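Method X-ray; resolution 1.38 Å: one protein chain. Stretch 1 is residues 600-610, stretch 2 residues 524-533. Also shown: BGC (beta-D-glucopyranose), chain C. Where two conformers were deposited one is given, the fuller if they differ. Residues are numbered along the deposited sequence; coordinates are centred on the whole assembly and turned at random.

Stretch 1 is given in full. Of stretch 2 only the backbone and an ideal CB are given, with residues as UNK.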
# COMPACT_ATOMS: atom_id res chain seq x y z
N LEU A 600 18.17 -11.81 21.17
CA LEU A 600 18.64 -10.43 21.39
C LEU A 600 17.77 -9.50 20.53
O LEU A 600 17.21 -8.50 21.01
CB LEU A 600 20.11 -10.34 21.00
CG LEU A 600 20.83 -9.00 21.23
CD1 LEU A 600 22.34 -9.28 21.16
CD2 LEU A 600 20.46 -7.97 20.18
N VAL A 601 17.59 -9.90 19.26
CA VAL A 601 16.76 -9.12 18.33
C VAL A 601 15.32 -9.03 18.85
O VAL A 601 14.71 -7.95 18.90
CB VAL A 601 16.80 -9.68 16.90
CG1 VAL A 601 15.79 -9.04 15.97
CG2 VAL A 601 18.18 -9.53 16.29
N SER A 602 14.76 -10.19 19.21
CA SER A 602 13.37 -10.25 19.65
C SER A 602 13.11 -9.41 20.91
O SER A 602 12.09 -8.73 21.04
CB SER A 602 12.97 -11.70 19.84
OG SER A 602 12.96 -12.43 18.61
N ASP A 603 14.02 -9.54 21.88
CA ASP A 603 13.87 -8.80 23.12
C ASP A 603 13.99 -7.30 22.88
O ASP A 603 13.23 -6.52 23.54
CB ASP A 603 14.93 -9.25 24.12
CG ASP A 603 14.69 -10.62 24.73
OD1 ASP A 603 13.55 -11.17 24.57
OD2 ASP A 603 15.64 -11.16 25.37
N ALA A 604 14.86 -6.91 21.96
CA ALA A 604 14.97 -5.47 21.62
C ALA A 604 13.62 -4.97 21.10
O ALA A 604 13.13 -3.91 21.54
CB ALA A 604 16.07 -5.22 20.65
N TYR A 605 13.01 -5.75 20.18
CA TYR A 605 11.73 -5.36 19.64
C TYR A 605 10.56 -5.44 20.66
O TYR A 605 9.60 -4.66 20.57
CB TYR A 605 11.41 -6.13 18.36
CG TYR A 605 11.95 -5.48 17.12
CD1 TYR A 605 13.26 -5.71 16.70
CD2 TYR A 605 11.17 -4.60 16.39
CE1 TYR A 605 13.76 -5.12 15.55
CE2 TYR A 605 11.68 -3.99 15.24
CZ TYR A 605 12.97 -4.25 14.82
OH TYR A 605 13.46 -3.63 13.68
N LEU A 606 10.67 -6.35 21.65
CA LEU A 606 9.70 -6.38 22.75
C LEU A 606 9.77 -5.06 23.54
O LEU A 606 8.73 -4.49 23.86
CB LEU A 606 9.97 -7.60 23.64
CG LEU A 606 9.37 -7.55 25.05
CD1 LEU A 606 7.87 -7.47 25.01
CD2 LEU A 606 9.84 -8.72 25.90
N LEU A 607 10.98 -4.62 23.86
CA LEU A 607 11.14 -3.34 24.55
C LEU A 607 10.55 -2.20 23.69
O LEU A 607 9.85 -1.34 24.20
CB LEU A 607 12.61 -3.11 24.86
CG LEU A 607 13.13 -3.60 26.21
CD1 LEU A 607 12.47 -2.86 27.34
CD2 LEU A 607 12.95 -5.05 26.44
N HIS A 608 10.87 -2.22 22.39
CA HIS A 608 10.38 -1.18 21.48
C HIS A 608 8.83 -1.17 21.46
O HIS A 608 8.18 -0.10 21.48
CB HIS A 608 11.00 -1.34 20.09
CG HIS A 608 10.52 -0.35 19.12
ND1 HIS A 608 10.65 1.00 19.32
CD2 HIS A 608 10.00 -0.53 17.89
CE1 HIS A 608 10.17 1.63 18.25
NE2 HIS A 608 9.79 0.68 17.34
N SER A 609 8.20 -2.36 21.34
CA SER A 609 6.74 -2.39 21.37
C SER A 609 6.17 -1.87 22.70
O SER A 609 5.09 -1.26 22.72
CB SER A 609 6.26 -3.78 21.07
OG SER A 609 6.16 -3.99 19.67
N THR A 610 6.85 -2.21 23.81
CA THR A 610 6.37 -1.77 25.11
C THR A 610 6.44 -0.23 25.20
O THR A 610 5.50 0.39 25.74
CB THR A 610 7.16 -2.46 26.25
OG1 THR A 610 7.10 -3.88 26.02
CG2 THR A 610 6.62 -2.10 27.62
N UNK A 524 5.85 -14.16 16.89
CA UNK A 524 7.21 -13.72 16.54
C UNK A 524 7.35 -12.21 16.75
O UNK A 524 6.43 -11.43 16.54
CB UNK A 524 7.54 -14.09 15.09
N UNK A 525 8.59 -11.82 17.07
CA UNK A 525 8.97 -10.41 17.13
C UNK A 525 9.04 -9.85 15.71
O UNK A 525 9.19 -10.62 14.76
CB UNK A 525 10.31 -10.23 17.85
N UNK A 526 8.84 -8.54 15.58
CA UNK A 526 8.93 -7.72 14.35
C UNK A 526 7.69 -7.94 13.47
O UNK A 526 7.02 -6.99 13.16
CB UNK A 526 10.20 -8.06 13.57
N UNK A 527 7.48 -9.19 13.06
CA UNK A 527 6.27 -9.64 12.34
C UNK A 527 5.07 -9.45 13.26
O UNK A 527 4.22 -8.61 12.95
CB UNK A 527 6.39 -11.10 11.90
N UNK A 528 5.04 -10.07 14.44
CA UNK A 528 3.91 -9.88 15.30
C UNK A 528 3.80 -8.44 15.80
O UNK A 528 2.70 -7.93 16.03
CB UNK A 528 4.00 -10.85 16.48
N UNK A 529 4.97 -7.82 16.00
CA UNK A 529 5.03 -6.44 16.47
C UNK A 529 4.40 -5.45 15.48
O UNK A 529 4.19 -4.30 15.86
CB UNK A 529 6.49 -6.05 16.73
N UNK A 530 4.11 -5.87 14.23
CA UNK A 530 3.42 -4.97 13.31
C UNK A 530 2.12 -4.40 13.87
O UNK A 530 1.72 -3.28 13.47
CB UNK A 530 3.12 -5.71 12.00
N UNK A 531 1.44 -5.19 14.72
CA UNK A 531 0.14 -4.77 15.26
C UNK A 531 0.27 -3.56 16.22
O UNK A 531 -0.75 -2.93 16.54
CB UNK A 531 -0.52 -5.94 15.99
N UNK A 532 1.51 -3.29 16.66
CA UNK A 532 1.85 -2.08 17.44
C UNK A 532 2.47 -1.03 16.52
O UNK A 532 2.11 0.14 16.55
CB UNK A 532 2.81 -2.42 18.58
N UNK A 533 3.50 -1.46 15.80
CA UNK A 533 4.36 -0.54 15.04
C UNK A 533 3.65 0.17 13.89
O UNK A 533 3.91 1.33 13.56
CB UNK A 533 5.56 -1.31 14.48
C2 BGC C . 8.71 -11.98 3.33
C3 BGC C . 9.30 -12.22 4.70
C4 BGC C . 9.14 -13.60 5.29
C5 BGC C . 9.58 -14.50 4.23
C6 BGC C . 9.47 -15.89 4.84
C1 BGC C . 9.13 -13.10 2.40
O1 BGC C . 8.68 -12.79 1.09
O2 BGC C . 9.39 -10.92 2.69
O3 BGC C . 8.59 -11.48 5.55
O4 BGC C . 9.82 -13.88 6.53
O5 BGC C . 8.86 -14.39 2.96
O6 BGC C . 9.75 -16.84 3.80

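Position 524 has extended backbone angles (-129/151), and its ideal CB finds nothing of stretch 1 within 5.5 Å. The visible atoms barely restrict the choice; it is Thr524, whose carbonyl O accepts the backbone bond from the N of residue 528 at 2.9 Å.

At 525 the CA-to-CB bond points toward the helix, and the ideal CB lies 3.5 Å from Ser602 OG and 4.3 Å from Tyr605 CB. So short a reach to a hydroxyl suits a small side chain, polar or not: serine, threonine, alanine or cysteine. Ser525 is deposited, with chi1 at 70° (p), and its OG donates to Ser602 OG at 2.9 Å.

Position 526 has phi/psi of 77/-61, a positive phi that is uncommon outside glycine. CA-to-CB runs sideways, with the ideal CB 4.6 Å from Tyr605 CD2, so a longer apolar side chain, such as leucine, isoleucine or methionine, could reach over the ring. The residue is Ile526. Its CG1 sits 3.5 Å from the centroid of the Tyr605 ring, 9° off the normal, a CH-pi contact over one face, and its CD1 continues to Val601 CG1 at 3.8 Å.

Position 527 is out of reach of the helix and open to many residues, although the sugar lies on this side. Trp527 uses it: NE1 donates to BGC O3 at 3.0 Å, with the sugar oxygen near the ring plane, at its edge.

At 528 an ideal CB would lie 2.5 Å from the carbonyl O of Thr524, a clash that calls for glycine despite ordinary helical angles (-66/-34). Gly528 is found.

Position 529 points toward stretch 1, its ideal CB 3.6 Å from Ser609 OG and 4.9 Å from Tyr605 CD2. A hydroxyl so close favours a short polar partner: aspartate, asparagine, serine or threonine. The free amide at 526 gives a carboxylate or carboxamide a second use. Asp529 takes both: Ser609 OG donates to OD1 at 2.7 Å, and Ile526 N donates to OD2 at 2.8 Å with a nearly linear 173° angle, tying the loop to the helix contact.

Position 530 points away and 531 is out of reach, so stretch 1 selects neither; they are Ala530 and Ile531. Ala530 N closes the type I turn on Trp527 O at 3.0 Å.

At 532 CB again points toward the helix, 3.9 Å from Ser609 OG. Alanine, valine or threonine would fit. Val532 places CG1 3.8 Å from Ser609 O.

Position 533 would bring a CB only within 5.5 Å of His608 NE2, a loose constraint; it is Gly533.

Stretch 2 524-533: TSIWGDAIVG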
# COMPACT_ATOMS: atom_id res chain seq x y z
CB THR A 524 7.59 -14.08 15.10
OG1 THR A 524 6.70 -13.46 14.15
CG2 THR A 524 7.60 -15.58 14.92
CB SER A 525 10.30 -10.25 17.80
OG SER A 525 11.33 -10.74 16.98
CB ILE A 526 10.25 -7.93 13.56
CG1 ILE A 526 11.48 -7.82 14.48
CG2 ILE A 526 10.31 -6.94 12.41
CD1 ILE A 526 12.75 -8.23 13.82
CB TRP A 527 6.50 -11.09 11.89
CG TRP A 527 7.27 -11.17 10.61
CD1 TRP A 527 6.78 -11.49 9.37
CD2 TRP A 527 8.68 -10.93 10.39
NE1 TRP A 527 7.76 -11.43 8.43
CE2 TRP A 527 8.94 -11.07 9.02
CE3 TRP A 527 9.76 -10.59 11.22
CZ2 TRP A 527 10.20 -10.90 8.45
CZ3 TRP A 527 11.01 -10.40 10.66
CH2 TRP A 527 11.24 -10.57 9.29
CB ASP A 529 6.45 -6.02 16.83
CG ASP A 529 6.97 -6.73 18.08
OD1 ASP A 529 6.28 -6.60 19.14
OD2 ASP A 529 8.05 -7.34 17.95
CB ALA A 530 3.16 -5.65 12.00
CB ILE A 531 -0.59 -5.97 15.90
CG1 ILE A 531 -2.10 -5.76 16.07
CG2 ILE A 531 0.08 -6.39 17.20
CD1 ILE A 531 -2.82 -5.65 14.79
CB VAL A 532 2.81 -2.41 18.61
CG1 VAL A 532 3.08 -1.16 19.46
CG2 VAL A 532 2.28 -3.51 19.50
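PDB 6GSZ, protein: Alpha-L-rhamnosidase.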